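Local coordinates for alpha-l-arabinofuranosidase domain protein (Thermotoga maritima, PDB 4ATW) that hydrolyses alpha-L-arabinofuranosidic bonds, releasing terminal arabinofuranosyl residues as a thermostable glycoside hydrolase built around a (beta/alpha)8 barrel, at residues L138-G143 against F201-I205; K206-C212 against I229-Y234; K276-W282 against I318-L324; G35-E39 against N102-T106; N71-N75 against F92-W96. One frame throughout, in Å; residues are numbered along the deposited sequence.

How the contacts relate
Contacts 2 and 3 lie in the barrel wall, where parallel strands meet through backbone hydrogen bonds and mostly apolar side chains. They share a boundary: strands 231-238 and 276-284 are neighbours, and S233 OG lies 2.8 Å from D280 OD1. Contacts 1, 4 and 5 belong to the periphery and depend on side chains instead. Contact 1, whose 201-205 segment continues directly into strand 206-209 of contact 2, mixes an aromatic cover with one amide-carboxylate bond. Contact 4 pairs a buried aromatic patch with an outer salt bridge, and its T106 touches Y140 and C141 of contact 1. Contact 5, about 16 Å from contact 4 between centres, joins two turns through the N75 amide.

Contact 1. Residues L138-G143 against F201-I205; sequences LEYCNG and FDPTI
The F201 ring lies across the end of helix 131-141, overlapping L138 and E139 of its last turn and G143 just beyond it. With chi1 t it places CD2 3.7 Å from L138 CD2, CZ 3.6 Å from E139 CG and CE2 3.9 Å from G143 N. G143 leaves room for the ring, since a CB there would collide with F201 CZ. The backbones stay well apart, with CA-CA distances of 7.9 Å for E139-F201 and 7.2 Å for G143-D202. Helical geometry ends at C141, and N142 N still bonds to L138 O (2.8 Å). N142, chi1 m, then reaches across: its ND2 donates to D202 OD2 at 2.8 Å, nearly linear, while its OD1 accepts from V164 N. The other carboxylate oxygen, D202 OD1, stays at home, taking T204 N (3.1 Å) in an Asx turn and T204 OG1 (2.7 Å), within a type I turn from D202 to I205. I205 adds an apolar contact, CD1 4.1 Å from L138 CD2, while its CG2 packs 3.7 Å from N142 ND2. W167 of strand 166-169 touches L138, N142 and I205. Here a helix end meets the loop entering the fifth strand, in the outer layer of a (beta/alpha)8 barrel.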
# COMPACT_ATOMS: atom_id res chain seq x y z
N LEU A 138 -6.98 -7.61 20.81
CA LEU A 138 -8.06 -8.14 19.98
C LEU A 138 -9.38 -8.09 20.80
O LEU A 138 -10.41 -7.67 20.28
CB LEU A 138 -7.72 -9.56 19.54
CG LEU A 138 -8.70 -10.22 18.58
CD1 LEU A 138 -8.67 -9.57 17.26
CD2 LEU A 138 -8.34 -11.68 18.47
N GLU A 139 -9.35 -8.54 22.05
CA GLU A 139 -10.55 -8.45 22.89
C GLU A 139 -11.02 -6.98 22.83
O GLU A 139 -12.17 -6.71 22.48
CB GLU A 139 -10.24 -8.75 24.36
CG GLU A 139 -10.34 -10.16 24.79
CD GLU A 139 -10.04 -10.32 26.27
OE1 GLU A 139 -10.60 -9.50 27.08
OE2 GLU A 139 -9.27 -11.26 26.62
N TYR A 140 -10.13 -6.05 23.17
CA TYR A 140 -10.44 -4.64 23.17
C TYR A 140 -11.03 -4.12 21.87
O TYR A 140 -11.94 -3.31 21.91
CB TYR A 140 -9.22 -3.83 23.56
CG TYR A 140 -9.47 -2.34 23.67
CD1 TYR A 140 -9.34 -1.50 22.57
CD2 TYR A 140 -9.86 -1.77 24.89
CE1 TYR A 140 -9.57 -0.13 22.68
CE2 TYR A 140 -10.11 -0.40 25.02
CZ TYR A 140 -9.96 0.42 23.91
OH TYR A 140 -10.21 1.78 24.03
N CYS A 141 -10.54 -4.57 20.73
CA CYS A 141 -11.07 -4.10 19.46
C CYS A 141 -12.33 -4.80 18.96
O CYS A 141 -13.28 -4.14 18.55
CB CYS A 141 -10.04 -4.23 18.37
SG CYS A 141 -8.64 -3.26 18.62
N ASN A 142 -12.32 -6.13 18.92
CA ASN A 142 -13.48 -6.87 18.44
C ASN A 142 -14.65 -7.46 19.18
O ASN A 142 -15.76 -6.93 19.12
CB ASN A 142 -13.00 -7.99 17.52
CG ASN A 142 -12.18 -7.47 16.36
OD1 ASN A 142 -11.84 -6.30 16.31
ND2 ASN A 142 -11.85 -8.35 15.41
N GLY A 143 -14.43 -8.56 19.89
CA GLY A 143 -15.54 -9.09 20.68
C GLY A 143 -16.40 -8.18 21.53
O GLY A 143 -16.00 -7.09 21.97
N PHE A 201 -10.62 -16.93 19.55
CA PHE A 201 -11.37 -15.83 20.11
C PHE A 201 -12.25 -15.17 19.03
O PHE A 201 -13.43 -14.90 19.27
CB PHE A 201 -10.43 -14.79 20.69
CG PHE A 201 -11.15 -13.62 21.27
CD1 PHE A 201 -11.76 -13.71 22.53
CD2 PHE A 201 -11.26 -12.44 20.55
CE1 PHE A 201 -12.47 -12.64 23.04
CE2 PHE A 201 -11.98 -11.35 21.07
CZ PHE A 201 -12.58 -11.45 22.30
N ASP A 202 -11.65 -14.89 17.86
CA ASP A 202 -12.37 -14.28 16.75
C ASP A 202 -11.98 -14.92 15.43
O ASP A 202 -11.05 -14.45 14.75
CB ASP A 202 -12.07 -12.80 16.63
CG ASP A 202 -12.94 -12.14 15.62
OD1 ASP A 202 -13.64 -12.87 14.89
OD2 ASP A 202 -12.95 -10.91 15.54
N PRO A 203 -12.71 -15.97 15.03
CA PRO A 203 -12.53 -16.76 13.81
C PRO A 203 -12.55 -15.97 12.54
O PRO A 203 -11.94 -16.36 11.54
CB PRO A 203 -13.67 -17.75 13.88
CG PRO A 203 -13.82 -17.97 15.31
CD PRO A 203 -13.76 -16.57 15.85
N THR A 204 -13.24 -14.84 12.56
CA THR A 204 -13.36 -14.00 11.37
C THR A 204 -12.15 -13.19 10.93
O THR A 204 -12.12 -12.76 9.79
CB THR A 204 -14.48 -13.02 11.51
OG1 THR A 204 -14.07 -11.97 12.40
CG2 THR A 204 -15.74 -13.72 12.05
N ILE A 205 -11.18 -12.96 11.80
CA ILE A 205 -10.01 -12.21 11.36
C ILE A 205 -9.08 -12.85 10.33
O ILE A 205 -8.98 -14.08 10.17
CB ILE A 205 -9.16 -11.77 12.54
CG1 ILE A 205 -8.59 -12.97 13.29
CG2 ILE A 205 -10.00 -10.92 13.45
CD1 ILE A 205 -7.72 -12.58 14.49

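Contact 2. Residues K206-C212 against I229-Y234; sequences KAIAVGC and IDFISY
Backbone hydrogen bonds set the parallel register of strands 206-209 and 231-234, whose axes approach to 4.4 Å at a crossing angle of -42°. I208 pairs with F231 (CA-CA 4.6 Å) and A209 with I232 (4.8 Å). A207 O accepts from both D230 N (2.9 Å) and F231 N (3.0 Å); A209 N then donates to F231 O (3.2 Å), and S233 N to A209 O (2.7 Å). A side-chain bond begins the series: D230, chi1 m, points OD2 at A207 N, 2.8 Å away. That carboxylate also forms salt bridges with K199 and R273. Apolar contacts occupy both faces. On the one bearing I208 and F231, I208 CG1 lies 4.0 Å from F231 CD1 and its CG2 3.7 Å from S233 CB; the F231 ring turns its edge to K206, CE1 4.1 Å from K206 CB. On the other, A209 CB meets I229 CD1 at 3.8 Å. Past the end of strand 206-209 the chain still hugs its neighbour: G211 CA comes within 3.6 Å of I232 CG1, where a side chain on G211 would clash. S233 OG bonds to D280 of the next strand. With helix 215-225 joining the two strands, this is the beta-alpha-beta crossover repeated around a (beta/alpha)8 barrel.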
# COMPACT_ATOMS: atom_id res chain seq x y z
N LYS A 206 -8.40 -11.99 9.60
CA LYS A 206 -7.45 -12.40 8.62
C LYS A 206 -6.07 -12.12 9.25
O LYS A 206 -5.82 -11.04 9.82
CB LYS A 206 -7.61 -11.57 7.36
CG LYS A 206 -8.96 -11.66 6.71
CD LYS A 206 -9.18 -13.03 6.14
CE LYS A 206 -10.15 -12.99 4.96
NZ LYS A 206 -10.29 -14.31 4.27
N ALA A 207 -5.18 -13.10 9.15
CA ALA A 207 -3.83 -12.98 9.67
C ALA A 207 -2.74 -12.84 8.57
O ALA A 207 -2.70 -13.60 7.63
CB ALA A 207 -3.53 -14.18 10.52
N ILE A 208 -1.85 -11.85 8.72
CA ILE A 208 -0.76 -11.65 7.77
C ILE A 208 0.54 -11.96 8.53
O ILE A 208 0.93 -11.25 9.51
CB ILE A 208 -0.69 -10.20 7.29
CG1 ILE A 208 -2.00 -9.78 6.63
CG2 ILE A 208 0.40 -10.06 6.32
CD1 ILE A 208 -3.13 -9.37 7.65
N ALA A 209 1.22 -13.03 8.08
CA ALA A 209 2.47 -13.49 8.70
C ALA A 209 3.65 -12.86 8.03
O ALA A 209 3.62 -12.55 6.87
CB ALA A 209 2.57 -14.99 8.61
N VAL A 210 4.71 -12.66 8.78
CA VAL A 210 5.87 -12.03 8.23
C VAL A 210 6.60 -12.88 7.25
O VAL A 210 7.08 -13.97 7.59
CB VAL A 210 6.84 -11.70 9.29
CG1 VAL A 210 7.94 -10.83 8.69
CG2 VAL A 210 6.13 -11.01 10.42
N GLY A 211 6.70 -12.38 6.04
CA GLY A 211 7.42 -13.10 5.02
C GLY A 211 8.53 -12.18 4.60
O GLY A 211 8.54 -11.02 5.00
N CYS A 212 9.47 -12.67 3.81
CA CYS A 212 10.54 -11.80 3.37
C CYS A 212 11.30 -12.44 2.21
O CYS A 212 10.75 -13.29 1.54
CB CYS A 212 11.47 -11.48 4.53
SG CYS A 212 12.58 -12.77 4.80
N ILE A 229 -2.80 -19.07 8.81
CA ILE A 229 -2.60 -17.68 8.43
C ILE A 229 -3.34 -17.49 7.11
O ILE A 229 -3.67 -18.47 6.46
CB ILE A 229 -1.12 -17.40 8.29
CG1 ILE A 229 -0.55 -18.19 7.12
CG2 ILE A 229 -0.42 -17.81 9.56
CD1 ILE A 229 0.96 -18.09 7.06
N ASP A 230 -3.62 -16.24 6.72
CA ASP A 230 -4.33 -15.96 5.48
C ASP A 230 -3.48 -15.32 4.41
O ASP A 230 -3.81 -15.39 3.22
CB ASP A 230 -5.51 -15.08 5.78
CG ASP A 230 -6.42 -15.71 6.80
OD1 ASP A 230 -7.13 -16.65 6.42
OD2 ASP A 230 -6.43 -15.28 7.98
N PHE A 231 -2.38 -14.70 4.82
CA PHE A 231 -1.44 -14.07 3.91
C PHE A 231 -0.04 -14.25 4.42
O PHE A 231 0.18 -14.70 5.54
CB PHE A 231 -1.67 -12.57 3.83
CG PHE A 231 -3.04 -12.18 3.43
CD1 PHE A 231 -4.10 -12.23 4.33
CD2 PHE A 231 -3.28 -11.72 2.14
CE1 PHE A 231 -5.36 -11.82 3.95
CE2 PHE A 231 -4.56 -11.31 1.76
CZ PHE A 231 -5.59 -11.37 2.66
N ILE A 232 0.91 -13.88 3.58
CA ILE A 232 2.31 -13.90 3.96
C ILE A 232 2.76 -12.56 3.42
O ILE A 232 2.54 -12.22 2.27
CB ILE A 232 3.09 -15.09 3.38
CG1 ILE A 232 4.56 -14.93 3.75
CG2 ILE A 232 2.90 -15.19 1.89
CD1 ILE A 232 5.34 -16.23 3.64
N SER A 233 3.30 -11.77 4.34
CA SER A 233 3.75 -10.41 4.11
C SER A 233 4.96 -10.31 3.21
O SER A 233 5.84 -11.17 3.28
CB SER A 233 4.03 -9.78 5.48
OG SER A 233 4.69 -8.55 5.40
N TYR A 234 4.97 -9.30 2.34
CA TYR A 234 6.13 -9.03 1.49
C TYR A 234 6.41 -7.52 1.45
O TYR A 234 5.49 -6.73 1.23
CB TYR A 234 5.96 -9.55 0.05
CG TYR A 234 7.29 -9.51 -0.73
CD1 TYR A 234 8.28 -10.47 -0.51
CD2 TYR A 234 7.59 -8.46 -1.60
CE1 TYR A 234 9.52 -10.39 -1.13
CE2 TYR A 234 8.84 -8.38 -2.22
CZ TYR A 234 9.79 -9.34 -1.98
OH TYR A 234 11.01 -9.23 -2.57

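Contact 3. Residues K276-W282 against I318-L324; sequences KIALDEW and IVPLANL
V319 wedges between two side chains of segment 276-282: its CG2 lies 4.0 Å from I277 CB and its CG1 3.9 Å from L279 CB. Three residues on, the small A322 fits beside L279 (CB-CB 4.1 Å) and leaves a hollow into which the W282 indole swings, NE1 4.2 Å from A322 CB. W282, chi1 p, offers one face to L324, whose CD1 sits 3.5 Å from the centroid of the six-membered ring and 4° off its normal, a CH-pi contact. At the other end K276 CB rests 3.7 Å from P320 CD, and I277 CD1 faces I318 CD1 at 4.2 Å. On the opposite face A278 CB meets L321 CD1 at 4.1 Å. The backbones run parallel, A278 paired with L321 (CA-CA 4.7 Å) and L279 with A322 (4.5 Å). Hydrogen bonds link I277 N to I318 O, L279 N to L321 O and N323 N to L279 O, each 2.8 Å. L279 centres an inverse gamma turn and the chain corners at E281, yet W282 N still reaches N323 O (3.2 Å). D280 and E281 direct their carboxylates to Y121 and Y237. The pair is the seventh and eighth strands of the barrel: strand 231-238 flanks 276-284, helix 250-265 packs on I277 and L279, helix 299-313 on V319, A322 and W282, and helix 345-355 on W282 and L324.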
# COMPACT_ATOMS: atom_id res chain seq x y z
N LYS A 276 -2.53 -16.12 0.55
CA LYS A 276 -2.07 -15.20 -0.47
C LYS A 276 -1.01 -14.24 -0.03
O LYS A 276 -0.56 -14.28 1.09
CB LYS A 276 -3.26 -14.47 -1.11
CG LYS A 276 -4.04 -15.48 -1.89
CD LYS A 276 -5.27 -14.98 -2.57
CE LYS A 276 -6.04 -16.19 -3.16
NZ LYS A 276 -5.15 -17.19 -3.84
N ILE A 277 -0.57 -13.40 -0.94
CA ILE A 277 0.46 -12.46 -0.60
C ILE A 277 -0.10 -11.12 -0.20
O ILE A 277 -1.05 -10.63 -0.82
CB ILE A 277 1.37 -12.25 -1.77
CG1 ILE A 277 2.01 -13.57 -2.15
CG2 ILE A 277 2.44 -11.22 -1.44
CD1 ILE A 277 2.96 -13.46 -3.37
N ALA A 278 0.47 -10.53 0.84
CA ALA A 278 0.07 -9.21 1.27
C ALA A 278 1.29 -8.30 1.11
O ALA A 278 2.26 -8.40 1.85
CB ALA A 278 -0.37 -9.26 2.70
N LEU A 279 1.28 -7.44 0.11
CA LEU A 279 2.42 -6.55 -0.12
C LEU A 279 2.16 -5.36 0.80
O LEU A 279 1.84 -4.26 0.31
CB LEU A 279 2.41 -6.09 -1.57
CG LEU A 279 3.69 -5.76 -2.34
CD1 LEU A 279 3.34 -4.91 -3.60
CD2 LEU A 279 4.65 -5.02 -1.44
N ASP A 280 2.29 -5.57 2.12
CA ASP A 280 2.00 -4.53 3.11
C ASP A 280 3.05 -3.47 3.37
O ASP A 280 3.00 -2.79 4.35
CB ASP A 280 1.50 -5.14 4.45
CG ASP A 280 2.56 -5.94 5.18
OD1 ASP A 280 3.68 -6.05 4.64
OD2 ASP A 280 2.28 -6.45 6.31
N GLU A 281 4.01 -3.32 2.48
CA GLU A 281 5.00 -2.28 2.65
C GLU A 281 5.77 -2.14 1.35
O GLU A 281 6.60 -2.98 1.01
CB GLU A 281 5.95 -2.66 3.78
CG GLU A 281 5.94 -1.65 4.89
CD GLU A 281 6.99 -1.89 6.00
OE1 GLU A 281 8.20 -1.63 5.76
OE2 GLU A 281 6.62 -2.32 7.13
N TRP A 282 5.49 -1.09 0.59
CA TRP A 282 6.19 -0.87 -0.67
C TRP A 282 6.24 0.46 -1.43
O TRP A 282 5.27 0.87 -2.04
CB TRP A 282 5.51 -1.65 -1.79
CG TRP A 282 4.17 -1.09 -2.20
CD1 TRP A 282 2.96 -1.39 -1.66
CD2 TRP A 282 3.93 -0.16 -3.26
NE1 TRP A 282 1.96 -0.71 -2.32
CE2 TRP A 282 2.53 0.06 -3.31
CE3 TRP A 282 4.76 0.52 -4.18
CZ2 TRP A 282 1.93 0.93 -4.26
CZ3 TRP A 282 4.16 1.39 -5.14
CH2 TRP A 282 2.76 1.58 -5.16
N ILE A 318 -3.56 -12.93 -6.48
CA ILE A 318 -2.60 -13.56 -5.60
C ILE A 318 -2.05 -12.55 -4.58
O ILE A 318 -1.53 -12.92 -3.53
CB ILE A 318 -1.42 -14.15 -6.35
CG1 ILE A 318 -0.43 -13.07 -6.67
CG2 ILE A 318 -1.87 -14.79 -7.62
CD1 ILE A 318 0.86 -13.62 -6.99
N VAL A 319 -2.18 -11.26 -4.89
CA VAL A 319 -1.72 -10.21 -3.99
C VAL A 319 -2.93 -9.32 -3.78
O VAL A 319 -2.98 -8.21 -4.27
CB VAL A 319 -0.59 -9.38 -4.62
CG1 VAL A 319 0.01 -8.45 -3.62
CG2 VAL A 319 0.48 -10.27 -5.15
N PRO A 320 -3.93 -9.80 -3.06
CA PRO A 320 -5.11 -8.98 -2.83
C PRO A 320 -4.95 -7.80 -1.90
O PRO A 320 -5.72 -6.84 -1.94
CB PRO A 320 -6.12 -10.00 -2.30
CG PRO A 320 -5.27 -10.96 -1.59
CD PRO A 320 -4.13 -11.16 -2.54
N LEU A 321 -3.92 -7.85 -1.07
CA LEU A 321 -3.72 -6.78 -0.11
C LEU A 321 -2.37 -6.06 -0.34
O LEU A 321 -1.33 -6.71 -0.49
CB LEU A 321 -3.77 -7.37 1.30
CG LEU A 321 -4.24 -6.50 2.46
CD1 LEU A 321 -3.68 -7.12 3.74
CD2 LEU A 321 -3.78 -5.02 2.29
N ALA A 322 -2.40 -4.72 -0.37
CA ALA A 322 -1.18 -3.95 -0.59
C ALA A 322 -1.21 -2.62 0.12
O ALA A 322 -2.23 -1.95 0.16
CB ALA A 322 -0.95 -3.74 -2.08
N ASN A 323 -0.07 -2.22 0.67
CA ASN A 323 0.01 -0.96 1.40
C ASN A 323 1.23 -0.10 1.06
O ASN A 323 2.38 -0.52 1.21
CB ASN A 323 -0.03 -1.27 2.88
CG ASN A 323 -1.29 -1.98 3.26
OD1 ASN A 323 -1.59 -3.05 2.75
ND2 ASN A 323 -2.06 -1.38 4.13
N LEU A 324 0.98 1.12 0.62
CA LEU A 324 2.07 2.00 0.24
C LEU A 324 2.88 2.17 1.49
O LEU A 324 2.35 2.02 2.58
CB LEU A 324 1.55 3.25 -0.47
CG LEU A 324 2.66 4.15 -0.97
CD1 LEU A 324 3.46 3.40 -2.01
CD2 LEU A 324 2.11 5.39 -1.56

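Contact 4. Residues G35-E39 against N102-T106; sequences GIYEE and NRFGT
E39 and R103 form the charged edge of this contact. R103 NH1 sits 2.7 Å from E39 OE1 and donates to E39 OE2 at 3.0 Å, so one guanidinium nitrogen meets both carboxylate oxygens in a salt bridge; E39 (chi1 m, chi2 t) approaches near the guanidinium plane. Y37 OH is hydrogen-bonded to K85 NZ and lies 3.5 Å from R103 O. Backbone amides of segment 102-106 are served from outside: R103 N by T101 OG1, F104 N by the hydroxyl of Y33, and G105 N, at the N-cap position of helix 106-116, by E108 OE1. Segment 35-39 leaves helix 32-36 at Y37, in the connection after the first barrel strand, whereas 102-106 leads into the helix following the second, so the contact joins two successive beta-alpha connections of the (beta/alpha)8 barrel. Inward of the charges the surfaces are apolar. Y37 and F104, both chi1 t, meet obliquely with ring centroids 5.0 Å apart and planes at 53°; F104 CD1 lies over a face of the tyrosine ring, 3.5 Å from Y37 CD1. I36, chi1 p, brings CD1 to 3.8 Å from F104 CZ. The backbones are separated by 7.8 Å between the CA atoms of Y37 and F104.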
# COMPACT_ATOMS: atom_id res chain seq x y z
N GLY A 35 1.62 15.18 11.21
CA GLY A 35 1.22 14.67 9.92
C GLY A 35 -0.28 14.56 9.80
O GLY A 35 -0.93 15.43 9.23
N ILE A 36 -0.84 13.47 10.30
CA ILE A 36 -2.28 13.31 10.21
C ILE A 36 -2.86 13.83 11.48
O ILE A 36 -4.04 14.15 11.52
CB ILE A 36 -2.71 11.84 10.09
CG1 ILE A 36 -2.17 11.04 11.25
CG2 ILE A 36 -2.13 11.23 8.86
CD1 ILE A 36 -2.88 9.77 11.44
N TYR A 37 -2.01 13.91 12.51
CA TYR A 37 -2.40 14.34 13.86
C TYR A 37 -1.52 15.48 14.34
O TYR A 37 -0.30 15.33 14.38
CB TYR A 37 -2.23 13.17 14.80
CG TYR A 37 -2.78 13.35 16.18
CD1 TYR A 37 -4.14 13.24 16.43
CD2 TYR A 37 -1.93 13.55 17.25
CE1 TYR A 37 -4.64 13.33 17.70
CE2 TYR A 37 -2.41 13.65 18.53
CZ TYR A 37 -3.77 13.53 18.75
OH TYR A 37 -4.26 13.62 20.04
N GLU A 38 -2.13 16.61 14.70
CA GLU A 38 -1.40 17.78 15.18
C GLU A 38 -2.37 18.51 16.13
O GLU A 38 -3.15 19.35 15.71
CB GLU A 38 -0.98 18.71 14.01
CG GLU A 38 0.23 19.62 14.28
CD GLU A 38 0.71 20.41 13.04
OE1 GLU A 38 1.28 19.82 12.09
OE2 GLU A 38 0.51 21.64 13.01
N GLU A 39 -2.33 18.14 17.40
CA GLU A 39 -3.21 18.74 18.40
C GLU A 39 -3.13 20.26 18.50
O GLU A 39 -2.04 20.83 18.53
CB GLU A 39 -2.90 18.16 19.77
CG GLU A 39 -3.19 16.69 19.89
CD GLU A 39 -3.07 16.21 21.32
OE1 GLU A 39 -3.87 16.65 22.17
OE2 GLU A 39 -2.16 15.39 21.60
N ASN A 102 2.01 9.10 23.16
CA ASN A 102 0.94 8.12 23.14
C ASN A 102 -0.43 8.72 23.18
O ASN A 102 -1.40 8.06 23.54
CB ASN A 102 1.09 7.09 24.28
CG ASN A 102 1.77 5.84 23.80
OD1 ASN A 102 1.25 5.18 22.88
ND2 ASN A 102 2.94 5.51 24.37
N ARG A 103 -0.52 9.99 22.80
CA ARG A 103 -1.80 10.65 22.78
C ARG A 103 -2.54 10.16 21.56
O ARG A 103 -3.73 10.40 21.41
CB ARG A 103 -1.64 12.16 22.70
CG ARG A 103 -0.70 12.70 23.76
CD ARG A 103 -0.80 14.20 23.95
NE ARG A 103 -1.44 14.47 25.22
CZ ARG A 103 -2.70 14.89 25.37
NH1 ARG A 103 -3.47 15.11 24.30
NH2 ARG A 103 -3.20 15.03 26.59
N PHE A 104 -1.81 9.50 20.67
CA PHE A 104 -2.45 8.95 19.48
C PHE A 104 -2.42 7.44 19.67
O PHE A 104 -1.41 6.78 19.38
CB PHE A 104 -1.73 9.37 18.18
CG PHE A 104 -2.49 9.04 16.94
CD1 PHE A 104 -3.63 9.76 16.62
CD2 PHE A 104 -2.13 7.96 16.15
CE1 PHE A 104 -4.42 9.40 15.52
CE2 PHE A 104 -2.91 7.58 15.04
CZ PHE A 104 -4.05 8.30 14.73
N GLY A 105 -3.53 6.92 20.20
CA GLY A 105 -3.63 5.48 20.45
C GLY A 105 -4.70 4.72 19.66
O GLY A 105 -5.33 5.23 18.73
N THR A 106 -4.90 3.47 20.04
CA THR A 106 -5.87 2.64 19.37
C THR A 106 -7.18 3.34 19.13
O THR A 106 -7.69 3.28 18.03
CB THR A 106 -6.11 1.39 20.18
OG1 THR A 106 -4.83 0.88 20.63
CG2 THR A 106 -6.94 0.36 19.37

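Contact 5. Residues N71-N75 against F92-W96; sequences NFVSN and FDLAW
An Asx turn at the tip of the hairpin formed by strands 91-93 and 98-100 is the heart of this contact, and it packs on the loop following the second barrel strand. D93, chi1 t, accepts from A95 N through OD1 (2.8 Å) and from W96 N through OD2 (3.0 Å), so that its carboxylate holds the turn of residues 93-96 through both oxygens. Opposite, residues 72-74 make a short 3-10 turn, with S74 N bonded to N71 O (3.1 Å) and N75 N to F72 O (3.0 Å). The two turns come closest at F72 and A95, CA-CA 5.1 Å. N75, chi1 p, reaches over with its amide: L94 N donates to N75 OD1 at 2.8 Å, though the modelled place of that oxygen is less certain, and N75 ND2 makes a weak bond to D93 OD1 at 3.4 Å. A95 CB presses on the backbone, 3.7 Å from both N71 C and F72 N. The F72 ring, chi1 t, turns its edge to the D93 carboxylate, CD1 3.4 Å from D93 CG, and stacks on H27. W96 CZ2 lies 3.8 Å from N71 CG. E26 OE2 ties the sides together by accepting from both F72 N and W96 NE1. The 71-75 loop follows the C-terminal end of the second barrel strand, the end at which (beta/alpha)8 glycosidases carry their active sites, and probably forms part of its rim.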
# COMPACT_ATOMS: atom_id res chain seq x y z
N ASN A 71 8.77 -1.23 12.23
CA ASN A 71 9.70 -1.24 13.35
C ASN A 71 9.14 -0.74 14.70
O ASN A 71 9.33 -1.34 15.75
CB ASN A 71 10.94 -0.47 12.95
CG ASN A 71 11.42 -0.85 11.57
OD1 ASN A 71 10.65 -0.84 10.60
ND2 ASN A 71 12.67 -1.18 11.48
N PHE A 72 8.42 0.36 14.69
CA PHE A 72 7.85 0.87 15.92
C PHE A 72 7.13 -0.21 16.73
O PHE A 72 7.50 -0.52 17.85
CB PHE A 72 6.87 2.00 15.57
CG PHE A 72 6.17 2.62 16.75
CD1 PHE A 72 6.85 3.44 17.63
CD2 PHE A 72 4.81 2.41 16.95
CE1 PHE A 72 6.19 4.04 18.69
CE2 PHE A 72 4.15 3.01 18.00
CZ PHE A 72 4.84 3.83 18.88
N VAL A 73 6.11 -0.80 16.15
CA VAL A 73 5.30 -1.78 16.85
C VAL A 73 6.03 -2.84 17.64
O VAL A 73 5.49 -3.38 18.59
CB VAL A 73 4.25 -2.49 15.88
CG1 VAL A 73 4.93 -3.40 14.86
CG2 VAL A 73 3.27 -3.28 16.69
N SER A 74 7.26 -3.14 17.27
CA SER A 74 7.93 -4.18 18.00
C SER A 74 8.33 -3.84 19.43
O SER A 74 8.97 -4.64 20.10
CB SER A 74 9.12 -4.68 17.21
OG SER A 74 8.65 -5.33 16.04
N ASN A 75 7.99 -2.66 19.93
CA ASN A 75 8.30 -2.38 21.33
C ASN A 75 7.18 -1.52 21.87
O ASN A 75 7.34 -0.88 22.90
CB ASN A 75 9.66 -1.69 21.51
CG ASN A 75 9.65 -0.23 21.10
OD1 ASN A 75 10.58 0.50 21.45
ND2 ASN A 75 8.62 0.20 20.36
N PHE A 92 9.70 5.75 25.59
CA PHE A 92 10.75 6.03 24.63
C PHE A 92 10.80 4.90 23.58
O PHE A 92 11.14 3.76 23.89
CB PHE A 92 12.11 6.09 25.30
CG PHE A 92 13.26 6.19 24.34
CD1 PHE A 92 13.60 7.43 23.77
CD2 PHE A 92 14.02 5.07 24.02
CE1 PHE A 92 14.70 7.55 22.88
CE2 PHE A 92 15.12 5.17 23.14
CZ PHE A 92 15.46 6.42 22.57
N ASP A 93 10.49 5.25 22.34
CA ASP A 93 10.49 4.31 21.25
C ASP A 93 11.91 3.98 20.80
O ASP A 93 12.64 4.86 20.37
CB ASP A 93 9.71 4.90 20.10
CG ASP A 93 9.95 4.17 18.81
OD1 ASP A 93 10.04 2.92 18.83
OD2 ASP A 93 10.03 4.87 17.77
N LEU A 94 12.28 2.71 20.89
CA LEU A 94 13.60 2.31 20.49
C LEU A 94 13.73 2.32 18.99
O LEU A 94 14.79 2.59 18.44
CB LEU A 94 13.92 0.93 21.00
CG LEU A 94 14.11 0.77 22.48
CD1 LEU A 94 12.74 0.65 23.18
CD2 LEU A 94 14.84 -0.52 22.69
N ALA A 95 12.65 2.06 18.29
CA ALA A 95 12.76 2.01 16.86
C ALA A 95 13.37 3.26 16.26
O ALA A 95 14.45 3.19 15.67
CB ALA A 95 11.43 1.75 16.26
N TRP A 96 12.71 4.40 16.40
CA TRP A 96 13.22 5.61 15.79
C TRP A 96 13.76 6.59 16.81
O TRP A 96 14.08 7.72 16.50
CB TRP A 96 12.14 6.24 14.94
CG TRP A 96 11.56 5.23 14.01
CD1 TRP A 96 10.38 4.56 14.15
CD2 TRP A 96 12.19 4.69 12.85
NE1 TRP A 96 10.24 3.63 13.15
CE2 TRP A 96 11.35 3.69 12.34
CE3 TRP A 96 13.40 4.94 12.20
CZ2 TRP A 96 11.67 2.94 11.22
CZ3 TRP A 96 13.72 4.21 11.09
CH2 TRP A 96 12.86 3.21 10.61